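Local coordinates for maleate cis-trans isomerase (Pseudomonas putida, PDB 4FQ5), which probably catalyses the cis-trans isomerisation of the double bond of maleate to give fumarate, at residues 28-33 and 96-101; 39-44 and 220-225; 49-54 and 261-266; 139-144 and 246-251. The protein carries 1 engineered substitution. All blocks are in the same frame, centred on the assembly; numbering follows the deposited sequence.

Contact 1: 28-33 and 96-101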
loop_
_atom_site.group_PDB
_atom_site.type_symbol
_atom_site.label_atom_id
_atom_site.label_comp_id
_atom_site.label_asym_id
_atom_site.label_seq_id
_atom_site.Cartn_x
_atom_site.Cartn_y
_atom_site.Cartn_z
ATOM N N VAL A 28 -13.001 8.914 -2.880
ATOM C CA VAL A 28 -13.071 10.115 -3.700
ATOM C C VAL A 28 -12.783 9.723 -5.148
ATOM O O VAL A 28 -11.740 9.126 -5.426
ATOM C CB VAL A 28 -12.075 11.186 -3.203
ATOM C CG1 VAL A 28 -12.087 12.407 -4.111
ATOM C CG2 VAL A 28 -12.392 11.587 -1.768
ATOM N N ARG A 29 -13.717 10.036 -6.053
ATOM C CA ARG A 29 -13.537 9.759 -7.486
ATOM C C ARG A 29 -12.882 10.940 -8.151
ATOM O O ARG A 29 -13.501 11.998 -8.270
ATOM C CB ARG A 29 -14.859 9.556 -8.225
ATOM C CG ARG A 29 -15.859 8.655 -7.570
ATOM C CD ARG A 29 -16.802 8.083 -8.614
ATOM N NE ARG A 29 -17.754 7.238 -7.924
ATOM C CZ ARG A 29 -19.073 7.360 -7.989
ATOM N NH1 ARG A 29 -19.820 6.531 -7.281
ATOM N NH2 ARG A 29 -19.645 8.270 -8.775
ATOM N N VAL A 30 -11.660 10.738 -8.627
ATOM C CA VAL A 30 -10.897 11.789 -9.288
ATOM C C VAL A 30 -11.006 11.616 -10.800
ATOM O O VAL A 30 -10.728 10.543 -11.324
ATOM C CB VAL A 30 -9.415 11.748 -8.857
ATOM C CG1 VAL A 30 -8.600 12.810 -9.592
ATOM C CG2 VAL A 30 -9.310 11.939 -7.347
ATOM N N GLY A 31 -11.413 12.672 -11.495
ATOM C CA GLY A 31 -11.508 12.641 -12.956
ATOM C C GLY A 31 -10.354 13.405 -13.564
ATOM O O GLY A 31 -9.982 14.466 -13.064
ATOM N N GLN A 32 -9.775 12.861 -14.634
ATOM C CA GLN A 32 -8.655 13.516 -15.303
ATOM C C GLN A 32 -8.878 13.644 -16.808
ATOM O O GLN A 32 -9.079 12.648 -17.499
ATOM C CB GLN A 32 -7.332 12.792 -15.005
ATOM C CG GLN A 32 -7.045 12.657 -13.512
ATOM C CD GLN A 32 -5.571 12.492 -13.202
ATOM O OE1 GLN A 32 -5.029 11.379 -13.244
ATOM N NE2 GLN A 32 -4.917 13.599 -12.859
ATOM N N ILE A 33 -8.850 14.880 -17.305
ATOM C CA ILE A 33 -8.881 15.122 -18.755
ATOM C C ILE A 33 -7.435 15.187 -19.246
ATOM O O ILE A 33 -6.727 16.150 -18.964
ATOM C CB ILE A 33 -9.631 16.434 -19.110
ATOM C CG1 ILE A 33 -11.066 16.404 -18.565
ATOM C CG2 ILE A 33 -9.615 16.672 -20.621
ATOM C CD1 ILE A 33 -11.779 17.745 -18.612
ATOM N N VAL A 96 -17.872 12.174 -11.080
ATOM C CA VAL A 96 -16.554 12.371 -10.522
ATOM C C VAL A 96 -16.625 13.528 -9.501
ATOM O O VAL A 96 -17.398 14.470 -9.691
ATOM C CB VAL A 96 -15.620 12.601 -11.733
ATOM C CG1 VAL A 96 -14.954 13.965 -11.738
ATOM C CG2 VAL A 96 -14.687 11.419 -11.947
ATOM N N ASP A 97 -15.878 13.428 -8.398
ATOM C CA ASP A 97 -15.935 14.439 -7.324
ATOM C C ASP A 97 -15.071 15.678 -7.593
ATOM O O ASP A 97 -15.302 16.747 -7.019
ATOM C CB ASP A 97 -15.561 13.819 -5.968
ATOM C CG ASP A 97 -16.500 12.696 -5.560
ATOM O OD1 ASP A 97 -17.724 12.932 -5.516
ATOM O OD2 ASP A 97 -16.016 11.575 -5.283
ATOM N N VAL A 98 -14.059 15.510 -8.440
ATOM C CA VAL A 98 -13.205 16.601 -8.915
ATOM C C VAL A 98 -12.770 16.236 -10.303
ATOM O O VAL A 98 -12.632 15.050 -10.613
ATOM C CB VAL A 98 -11.870 16.765 -8.149
ATOM C CG1 VAL A 98 -11.910 17.967 -7.232
ATOM C CG2 VAL A 98 -11.428 15.478 -7.456
ATOM N N MET A 99 -12.484 17.255 -11.104
ATOM C CA MET A 99 -12.061 17.057 -12.477
ATOM C C MET A 99 -10.882 17.967 -12.784
ATOM O O MET A 99 -10.970 19.187 -12.620
ATOM C CB MET A 99 -13.227 17.346 -13.425
ATOM C CG MET A 99 -13.020 16.805 -14.827
ATOM S SD MET A 99 -14.426 17.164 -15.893
ATOM C CE MET A 99 -15.754 16.419 -14.944
ATOM N N GLY A 100 -9.781 17.365 -13.225
ATOM C CA GLY A 100 -8.579 18.110 -13.571
ATOM C C GLY A 100 -8.285 18.067 -15.055
ATOM O O GLY A 100 -8.200 16.996 -15.648
ATOM N N TYR A 101 -8.145 19.246 -15.654
ATOM C CA TYR A 101 -7.687 19.383 -17.034
ATOM C C TYR A 101 -6.169 19.388 -16.960
ATOM O O TYR A 101 -5.569 20.324 -16.426
ATOM C CB TYR A 101 -8.225 20.691 -17.621
ATOM C CG TYR A 101 -7.922 20.974 -19.081
ATOM C CD1 TYR A 101 -8.950 21.031 -20.018
ATOM C CD2 TYR A 101 -6.618 21.238 -19.519
ATOM C CE1 TYR A 101 -8.695 21.318 -21.357
ATOM C CE2 TYR A 101 -6.350 21.515 -20.856
ATOM C CZ TYR A 101 -7.396 21.563 -21.771
ATOM O OH TYR A 101 -7.151 21.848 -23.098
#
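D97 N donates its hydrogen to R29 O at 2.8 Å. In return the backbone N-H of R29 bonds to D97 OD2 at 2.9 Å, nearly straight at 170°. Just ahead of strand 98-101, the pair leads into its parallel pairing with 27-35, its neighbour in the four-stranded parallel sheet that also holds 59-67 and 135-137. OD2 is met on its anti side, 20° out of the carboxylate plane, and the carboxylate reaches R29 N because D97 CG lies beside its own backbone N (chi1 -61°). A glycine in place of D97 would probably leave R29 N without its acceptor and let this end of the strand pair fray. Beyond it the ladder runs through G100 N to G31 O (2.9 Å) and I33 N to G100 O (2.8 Å), while the bond from G31 N to V98 O is less certain. V30 and V98 lie side by side on one face of the sheet, their CG2 atoms 4.1 Å apart. I33, M99 and Y101 share the other face, where L91 of helix 84-92 covers both I33 and M99. There M99, its CG anti to the backbone N, brings SD to 3.8 Å from I33 CD1.

Contact 2: 39-44 and 220-225. Engineered in segment 220-225: A221 (natural residue Cys). With MAE (maleic acid), chain C.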
loop_
_atom_site.group_PDB
_atom_site.type_symbol
_atom_site.label_atom_id
_atom_site.label_comp_id
_atom_site.label_asym_id
_atom_site.label_seq_id
_atom_site.Cartn_x
_atom_site.Cartn_y
_atom_site.Cartn_z
ATOM N N ILE A 39 1.017 10.000 -20.393
ATOM C CA ILE A 39 1.069 8.850 -19.480
ATOM C C ILE A 39 1.454 9.275 -18.060
ATOM O O ILE A 39 1.198 8.555 -17.091
ATOM C CB ILE A 39 2.047 7.751 -19.965
ATOM C CG1 ILE A 39 3.444 8.323 -20.239
ATOM C CG2 ILE A 39 1.498 7.031 -21.193
ATOM C CD1 ILE A 39 4.556 7.300 -20.112
ATOM N N THR A 40 2.048 10.457 -17.941
ATOM C CA THR A 40 2.637 10.896 -16.676
ATOM C C THR A 40 1.604 11.414 -15.677
ATOM O O THR A 40 1.738 11.176 -14.478
ATOM C CB THR A 40 3.771 11.912 -16.921
ATOM O OG1 THR A 40 4.772 11.297 -17.735
ATOM C CG2 THR A 40 4.410 12.393 -15.618
ATOM N N MET A 41 0.573 12.109 -16.159
ATOM C CA MET A 41 -0.489 12.571 -15.269
ATOM C C MET A 41 -1.153 11.394 -14.554
ATOM O O MET A 41 -1.377 11.444 -13.341
ATOM C CB MET A 41 -1.540 13.404 -16.010
ATOM C CG MET A 41 -2.514 14.120 -15.079
ATOM S SD MET A 41 -1.940 15.726 -14.474
ATOM C CE MET A 41 -0.279 15.365 -13.936
ATOM N N GLU A 42 -1.443 10.341 -15.316
ATOM C CA GLU A 42 -2.011 9.111 -14.778
ATOM C C GLU A 42 -1.021 8.280 -13.945
ATOM O O GLU A 42 -1.393 7.255 -13.377
ATOM C CB GLU A 42 -2.613 8.273 -15.905
ATOM C CG GLU A 42 -3.913 8.871 -16.444
ATOM C CD GLU A 42 -4.247 8.407 -17.848
ATOM O OE1 GLU A 42 -3.332 8.260 -18.692
ATOM O OE2 GLU A 42 -5.439 8.185 -18.113
ATOM N N THR A 43 0.227 8.734 -13.873
ATOM C CA THR A 43 1.248 8.086 -13.052
ATOM C C THR A 43 1.477 8.874 -11.768
ATOM O O THR A 43 1.422 8.315 -10.676
ATOM C CB THR A 43 2.563 7.908 -13.843
ATOM O OG1 THR A 43 2.289 7.120 -15.005
ATOM C CG2 THR A 43 3.640 7.187 -12.999
ATOM N N GLU A 44 1.695 10.178 -11.899
ATOM C CA GLU A 44 2.089 10.998 -10.757
ATOM C C GLU A 44 0.943 11.380 -9.829
ATOM O O GLU A 44 1.125 11.414 -8.612
ATOM C CB GLU A 44 2.882 12.223 -11.211
ATOM C CG GLU A 44 4.173 11.831 -11.916
ATOM C CD GLU A 44 5.116 12.996 -12.152
ATOM O OE1 GLU A 44 4.694 14.162 -12.021
ATOM O OE2 GLU A 44 6.290 12.744 -12.474
ATOM N N ALA A 220 6.733 22.537 -15.845
ATOM C CA ALA A 220 5.493 23.240 -16.174
ATOM C C ALA A 220 4.569 22.299 -16.929
ATOM O O ALA A 220 3.359 22.507 -16.976
ATOM C CB ALA A 220 5.783 24.481 -17.009
ATOM N N ALA A 221 5.150 21.264 -17.521
ATOM C CA ALA A 221 4.398 20.272 -18.267
ATOM C C ALA A 221 4.017 19.097 -17.390
ATOM O O ALA A 221 4.678 18.782 -16.396
ATOM C CB ALA A 221 5.192 19.783 -19.461
ATOM N N VAL A 222 2.960 18.429 -17.810
ATOM C CA VAL A 222 2.389 17.336 -17.076
ATOM C C VAL A 222 2.863 15.991 -17.654
ATOM O O VAL A 222 2.764 14.957 -16.997
ATOM C CB VAL A 222 0.860 17.554 -17.031
ATOM C CG1 VAL A 222 0.068 16.347 -17.493
ATOM C CG2 VAL A 222 0.438 18.063 -15.660
ATOM N N GLN A 223 3.419 16.014 -18.866
ATOM C CA GLN A 223 4.002 14.803 -19.458
ATOM C C GLN A 223 5.421 14.490 -18.963
ATOM O O GLN A 223 5.804 13.324 -18.886
ATOM C CB GLN A 223 3.988 14.863 -20.991
ATOM C CG GLN A 223 4.524 13.621 -21.697
ATOM C CD GLN A 223 3.586 12.426 -21.642
ATOM O OE1 GLN A 223 3.043 12.078 -20.583
ATOM N NE2 GLN A 223 3.412 11.769 -22.786
ATOM N N MET A 224 6.201 15.519 -18.652
ATOM C CA MET A 224 7.585 15.308 -18.242
ATOM C C MET A 224 7.631 14.828 -16.794
ATOM O O MET A 224 7.202 15.552 -15.902
ATOM C CB MET A 224 8.394 16.595 -18.392
ATOM C CG MET A 224 9.857 16.406 -18.046
ATOM S SD MET A 224 10.889 17.807 -18.488
ATOM C CE MET A 224 10.399 19.045 -17.296
ATOM N N PRO A 225 8.139 13.602 -16.558
ATOM C CA PRO A 225 8.218 13.074 -15.191
ATOM C C PRO A 225 9.131 13.924 -14.324
ATOM O O PRO A 225 10.206 14.336 -14.769
ATOM C CB PRO A 225 8.820 11.671 -15.375
ATOM C CG PRO A 225 8.647 11.343 -16.814
ATOM C CD PRO A 225 8.667 12.649 -17.552
HETATM C C1 MAE C . 1.377 17.277 -21.673
HETATM O O1 MAE C . 1.162 16.082 -21.929
HETATM O O2 MAE C . 2.356 17.677 -21.026
HETATM C C2 MAE C . 0.425 18.269 -22.197
HETATM C C3 MAE C . 0.334 19.518 -21.776
HETATM C C4 MAE C . 1.154 20.114 -20.698
HETATM O O3 MAE C . 1.958 20.990 -20.999
HETATM O O4 MAE C . 1.010 19.779 -19.517
HETATM O O HOH W 1 5.887 15.958 -13.639
#
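Q223 OE1 accepts two backbone N-H groups from the turn that leads into helix 41-52. I39 N lies in the amide plane on a lone pair at 2.9 Å, and T40 N comes nearly end-on to the C=O at a longer 3.3 Å. The Q223 side chain leaves its backbone pointing away from 39-44, with CG anti to N (chi1 -178°), and the bend at chi2 (73°) swings the amide back to those donors. Its NE2 is bonded to S37 O and N190 O, so both ends of the amide are held. A leucine here would probably leave I39 N and T40 N without their shared acceptor. T40 OG1, beside its own backbone N (chi1 -59°), donates to Q223 O from above the carbonyl plane, at an unusually short 2.5 Å whose exact value is doubtful. M41 bends at chi2 and chi3 to fold its thioether against V222, and CE to CG2 is tight at 3.3 Å. The extended E44 is bonded through OE2 to S226 N and L227 N, while OE1 shares a water with M224 O. The loop also faces maleate, with V222 N bonded to O4 and Q223 N to O2, both at 2.9 Å. A221 is engineered from the cysteine predicted to be the proton donor. Successive backbone N-H groups, one to each carboxylate of maleate, make this one of the loops that line its pocket.

Contact 3: 49-54 and 261-266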
loop_
_atom_site.group_PDB
_atom_site.type_symbol
_atom_site.label_atom_id
_atom_site.label_comp_id
_atom_site.label_asym_id
_atom_site.label_seq_id
_atom_site.Cartn_x
_atom_site.Cartn_y
_atom_site.Cartn_z
ATOM N N LEU A 49 -1.471 10.510 -4.480
ATOM C CA LEU A 49 -2.650 10.219 -3.678
ATOM C C LEU A 49 -2.543 8.864 -2.962
ATOM O O LEU A 49 -3.111 8.683 -1.886
ATOM C CB LEU A 49 -3.921 10.341 -4.537
ATOM C CG LEU A 49 -4.714 11.666 -4.519
ATOM C CD1 LEU A 49 -3.957 12.879 -3.989
ATOM C CD2 LEU A 49 -5.369 11.995 -5.858
ATOM N N LYS A 50 -1.802 7.933 -3.563
ATOM C CA LYS A 50 -1.444 6.656 -2.931
ATOM C C LYS A 50 -0.600 6.905 -1.680
ATOM O O LYS A 50 -0.823 6.284 -0.634
ATOM C CB LYS A 50 -0.632 5.796 -3.898
ATOM C CG LYS A 50 -0.992 4.322 -3.915
ATOM C CD LYS A 50 -1.769 3.962 -5.180
ATOM C CE LYS A 50 -3.113 4.680 -5.256
ATOM N NZ LYS A 50 -3.403 5.157 -6.639
ATOM N N ALA A 51 0.379 7.804 -1.805
ATOM C CA ALA A 51 1.176 8.248 -0.661
ATOM C C ALA A 51 0.297 8.908 0.400
ATOM O O ALA A 51 0.494 8.683 1.598
ATOM C CB ALA A 51 2.302 9.184 -1.103
ATOM N N ARG A 52 -0.688 9.702 -0.037
ATOM C CA ARG A 52 -1.601 10.360 0.904
ATOM C C ARG A 52 -2.399 9.341 1.737
ATOM O O ARG A 52 -2.696 9.587 2.912
ATOM C CB ARG A 52 -2.554 11.323 0.197
ATOM C CG ARG A 52 -3.307 12.231 1.158
ATOM C CD ARG A 52 -4.414 13.017 0.472
ATOM N NE ARG A 52 -5.031 13.968 1.397
ATOM C CZ ARG A 52 -6.074 13.700 2.183
ATOM N NH1 ARG A 52 -6.650 12.491 2.164
ATOM N NH2 ARG A 52 -6.550 14.647 2.984
ATOM N N GLU A 53 -2.736 8.210 1.121
ATOM C CA GLU A 53 -3.492 7.146 1.790
ATOM C C GLU A 53 -2.739 6.535 2.981
ATOM O O GLU A 53 -3.354 5.954 3.872
ATOM C CB GLU A 53 -3.933 6.070 0.787
ATOM C CG GLU A 53 -4.978 6.576 -0.210
ATOM C CD GLU A 53 -5.417 5.544 -1.238
ATOM O OE1 GLU A 53 -4.915 4.398 -1.203
ATOM O OE2 GLU A 53 -6.278 5.882 -2.090
ATOM N N LEU A 54 -1.415 6.685 3.001
ATOM C CA LEU A 54 -0.604 6.254 4.148
ATOM C C LEU A 54 -0.806 7.164 5.351
ATOM O O LEU A 54 -0.517 6.794 6.493
ATOM C CB LEU A 54 0.880 6.241 3.779
ATOM C CG LEU A 54 1.297 5.284 2.662
ATOM C CD1 LEU A 54 2.783 5.452 2.406
ATOM C CD2 LEU A 54 0.968 3.837 3.014
ATOM N N ARG A 261 -1.450 17.321 2.953
ATOM C CA ARG A 261 -0.185 16.714 3.323
ATOM C C ARG A 261 -0.001 15.397 2.576
ATOM O O ARG A 261 -0.724 14.420 2.809
ATOM C CB ARG A 261 -0.110 16.505 4.837
ATOM C CG ARG A 261 1.275 16.152 5.329
ATOM C CD ARG A 261 1.323 16.092 6.846
ATOM N NE ARG A 261 1.912 14.817 7.190
ATOM C CZ ARG A 261 1.286 13.830 7.816
ATOM N NH1 ARG A 261 0.042 13.967 8.253
ATOM N NH2 ARG A 261 1.935 12.707 8.026
ATOM N N VAL A 262 0.968 15.393 1.665
ATOM C CA VAL A 262 1.277 14.220 0.857
ATOM C C VAL A 262 2.774 13.921 0.920
ATOM O O VAL A 262 3.589 14.728 0.466
ATOM C CB VAL A 262 0.859 14.414 -0.621
ATOM C CG1 VAL A 262 1.280 13.213 -1.453
ATOM C CG2 VAL A 262 -0.641 14.650 -0.738
ATOM N N PRO A 263 3.143 12.757 1.479
ATOM C CA PRO A 263 4.550 12.356 1.545
ATOM C C PRO A 263 5.207 12.348 0.163
ATOM O O PRO A 263 4.671 11.747 -0.773
ATOM C CB PRO A 263 4.476 10.933 2.104
ATOM C CG PRO A 263 3.222 10.927 2.917
ATOM C CD PRO A 263 2.260 11.769 2.129
ATOM N N GLY A 264 6.338 13.036 0.039
ATOM C CA GLY A 264 7.120 13.039 -1.199
ATOM C C GLY A 264 6.661 14.049 -2.240
ATOM O O GLY A 264 7.135 14.027 -3.376
ATOM N N GLY A 265 5.750 14.938 -1.853
ATOM C CA GLY A 265 5.125 15.882 -2.789
ATOM C C GLY A 265 5.691 17.295 -2.737
ATOM O O GLY A 265 5.151 18.213 -3.368
ATOM N N GLY A 266 6.779 17.466 -1.985
ATOM C CA GLY A 266 7.455 18.758 -1.865
ATOM C C GLY A 266 6.735 19.735 -0.962
ATOM O O GLY A 266 5.723 19.400 -0.340
#
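A51 meets V262 and P263 by apolar contact, where the C-terminal part of helix 41-52 packs against the loop after helix 244-255. That loop makes a type II beta turn from V262 to G265, closed by G265 N to V262 O, and the positive phi of G264 (85°) is one that favours glycine. Among the carbon contacts, A51 CB sits 4.2 Å from V262 CG1 and 4.1 Å from P263 CD. The two methyls of V262 divide the work: CG1, anti to the backbone N (chi1 176°), goes to A51, while CG2 goes to R52 CB at 4.0 Å. R52 and V262 cross at about a right angle, and this CG2 also meets R52 CG. Contacts of carbon with backbone oxygen make up the second kind, as A51 CB approaches P263 O at 3.5 Å and R52 CG approaches R261 O at 3.8 Å. Polar bonding belongs to the far end of R52, whose extended chain carries the guanidinium to P259 O through NH2 and to E58 through an NH1 salt bridge. Across the subunit boundary, A51 packs on L54 of a third subunit and P263 on its G264. The P263 ring lies against the helix backbone, its CD 3.6 Å from A51 O.

Contact 4: 139-144 and 246-251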
loop_
_atom_site.group_PDB
_atom_site.type_symbol
_atom_site.label_atom_id
_atom_site.label_comp_id
_atom_site.label_asym_id
_atom_site.label_seq_id
_atom_site.Cartn_x
_atom_site.Cartn_y
_atom_site.Cartn_z
ATOM N N ALA A 139 -2.877 24.688 -15.363
ATOM C CA ALA A 139 -2.409 26.060 -15.519
ATOM C C ALA A 139 -2.822 26.908 -14.327
ATOM O O ALA A 139 -1.984 27.576 -13.722
ATOM C CB ALA A 139 -2.924 26.664 -16.819
ATOM N N GLY A 140 -4.107 26.854 -13.984
ATOM C CA GLY A 140 -4.652 27.610 -12.861
ATOM C C GLY A 140 -4.097 27.131 -11.532
ATOM O O GLY A 140 -3.793 27.936 -10.650
ATOM N N ALA A 141 -3.966 25.813 -11.398
ATOM C CA ALA A 141 -3.425 25.197 -10.191
ATOM C C ALA A 141 -2.008 25.682 -9.928
ATOM O O ALA A 141 -1.671 26.015 -8.792
ATOM C CB ALA A 141 -3.456 23.678 -10.313
ATOM N N LEU A 142 -1.188 25.728 -10.982
ATOM C CA LEU A 142 0.187 26.199 -10.865
ATOM C C LEU A 142 0.231 27.630 -10.341
ATOM O O LEU A 142 0.967 27.922 -9.391
ATOM C CB LEU A 142 0.955 26.078 -12.190
ATOM C CG LEU A 142 2.470 26.325 -12.069
ATOM C CD1 LEU A 142 3.167 25.115 -11.455
ATOM C CD2 LEU A 142 3.104 26.671 -13.412
ATOM N N ILE A 143 -0.562 28.513 -10.950
ATOM C CA ILE A 143 -0.646 29.903 -10.500
ATOM C C ILE A 143 -1.135 29.990 -9.053
ATOM O O ILE A 143 -0.521 30.678 -8.232
ATOM C CB ILE A 143 -1.496 30.785 -11.448
ATOM C CG1 ILE A 143 -0.683 31.160 -12.687
ATOM C CG2 ILE A 143 -1.935 32.075 -10.770
ATOM C CD1 ILE A 143 -1.094 30.416 -13.931
ATOM N N ASP A 144 -2.219 29.281 -8.738
ATOM C CA ASP A 144 -2.751 29.267 -7.373
ATOM C C ASP A 144 -1.757 28.686 -6.361
ATOM O O ASP A 144 -1.648 29.188 -5.242
ATOM C CB ASP A 144 -4.097 28.529 -7.305
ATOM C CG ASP A 144 -5.202 29.256 -8.064
ATOM O OD1 ASP A 144 -5.020 30.451 -8.372
ATOM O OD2 ASP A 144 -6.246 28.633 -8.362
ATOM N N VAL A 246 2.035 18.311 -9.266
ATOM C CA VAL A 246 1.932 18.567 -7.822
ATOM C C VAL A 246 0.909 19.663 -7.507
ATOM O O VAL A 246 0.085 19.509 -6.600
ATOM C CB VAL A 246 3.316 18.863 -7.190
ATOM C CG1 VAL A 246 3.191 19.684 -5.910
ATOM C CG2 VAL A 246 4.048 17.560 -6.914
ATOM N N ALA A 247 0.956 20.757 -8.266
ATOM C CA ALA A 247 0.021 21.873 -8.083
ATOM C C ALA A 247 -1.431 21.435 -8.293
ATOM O O ALA A 247 -2.319 21.833 -7.533
ATOM C CB ALA A 247 0.373 23.023 -9.020
ATOM N N THR A 248 -1.648 20.607 -9.316
ATOM C CA THR A 248 -2.972 20.061 -9.642
ATOM C C THR A 248 -3.533 19.223 -8.488
ATOM O O THR A 248 -4.706 19.362 -8.132
ATOM C CB THR A 248 -2.928 19.211 -10.935
ATOM O OG1 THR A 248 -2.516 20.028 -12.036
ATOM C CG2 THR A 248 -4.293 18.604 -11.262
ATOM N N THR A 249 -2.704 18.364 -7.892
ATOM C CA THR A 249 -3.218 17.534 -6.793
ATOM C C THR A 249 -3.480 18.381 -5.556
ATOM O O THR A 249 -4.465 18.166 -4.855
ATOM C CB THR A 249 -2.397 16.244 -6.476
ATOM O OG1 THR A 249 -1.789 16.325 -5.184
ATOM C CG2 THR A 249 -1.384 15.906 -7.529
ATOM N N TRP A 250 -2.619 19.366 -5.316
ATOM C CA TRP A 250 -2.867 20.348 -4.276
ATOM C C TRP A 250 -4.203 21.026 -4.484
ATOM O O TRP A 250 -5.015 21.110 -3.553
ATOM C CB TRP A 250 -1.731 21.366 -4.202
ATOM C CG TRP A 250 -2.036 22.482 -3.242
ATOM C CD1 TRP A 250 -1.861 22.491 -1.859
ATOM C CD2 TRP A 250 -2.625 23.790 -3.562
ATOM N NE1 TRP A 250 -2.286 23.684 -1.322
ATOM C CE2 TRP A 250 -2.753 24.506 -2.286
ATOM C CE3 TRP A 250 -3.036 24.419 -4.734
ATOM C CZ2 TRP A 250 -3.273 25.791 -2.214
ATOM C CZ3 TRP A 250 -3.563 25.714 -4.645
ATOM C CH2 TRP A 250 -3.676 26.382 -3.412
ATOM N N ALA A 251 -4.458 21.479 -5.712
ATOM C CA ALA A 251 -5.710 22.178 -6.022
ATOM C C ALA A 251 -6.948 21.282 -5.932
ATOM O O ALA A 251 -7.988 21.712 -5.441
ATOM C CB ALA A 251 -5.627 22.865 -7.382
#
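A141 points its methyl into the backbone of the opposing helix, CB lying 3.5 Å from A247 O. Helices 138-149 and 244-255 cross here nearly at right angles: the two segments run at 85°, and their axes come within 7.8 Å of each other. Small residues make that approach possible, with A141 CA 5.2 Å from T248 CA and L142 CA 5.1 Å from A247 CA. The A141 methyl is set among A247, T248 and A251, with A251 CB at 3.7 Å. In the reverse direction A247 CB enters the surface of the first helix, 3.6 Å from A141 O and 3.7 Å from L142 CA. L142 itself leaves CA pointing away, and its CD1 lies only loosely against A247; beyond it is L104, which lines the maleate pocket. T248 OG1 sits beside its own backbone N (chi1 -61°) and is hydrogen-bonded to A244 O and S138 OG, so the hydroxyl is satisfied although its neighbour across the crossing is the A141 methyl. I136 of strand 135-137 touches both A141 and A251, which places the crossing against that strand, outermost within this chain in the sheet that holds 27-35 and 98-101. One turn on from A247, W250 has CG anti to its backbone N (chi1 173°), and its NE1 is bonded to Y273 O. At the far corner of the indole, W250 CZ3 lies 3.9 Å from D144 CB.

All four contacts are largely buried, but contact 4 lies nearest the chain centre, about 6 Å from it, and contact 3 farthest, about 16 Å, at a boundary with a third subunit. Contacts 2 and 3 use the two ends of helix 41-52, which follows the strand 27-35 of contact 1; M41 and L49 touch Q32 and V30 of that strand. Contact 3 also meets contact 4, with G265 O against V246 and L49 against T249. Chemistry follows place: contact 1 is a backbone ladder, contact 2 combines side-chain-to-backbone hydrogen bonds with methionine packing beside maleate, while contacts 3 and 4 join their segments by packing without hydrogen bonds between them.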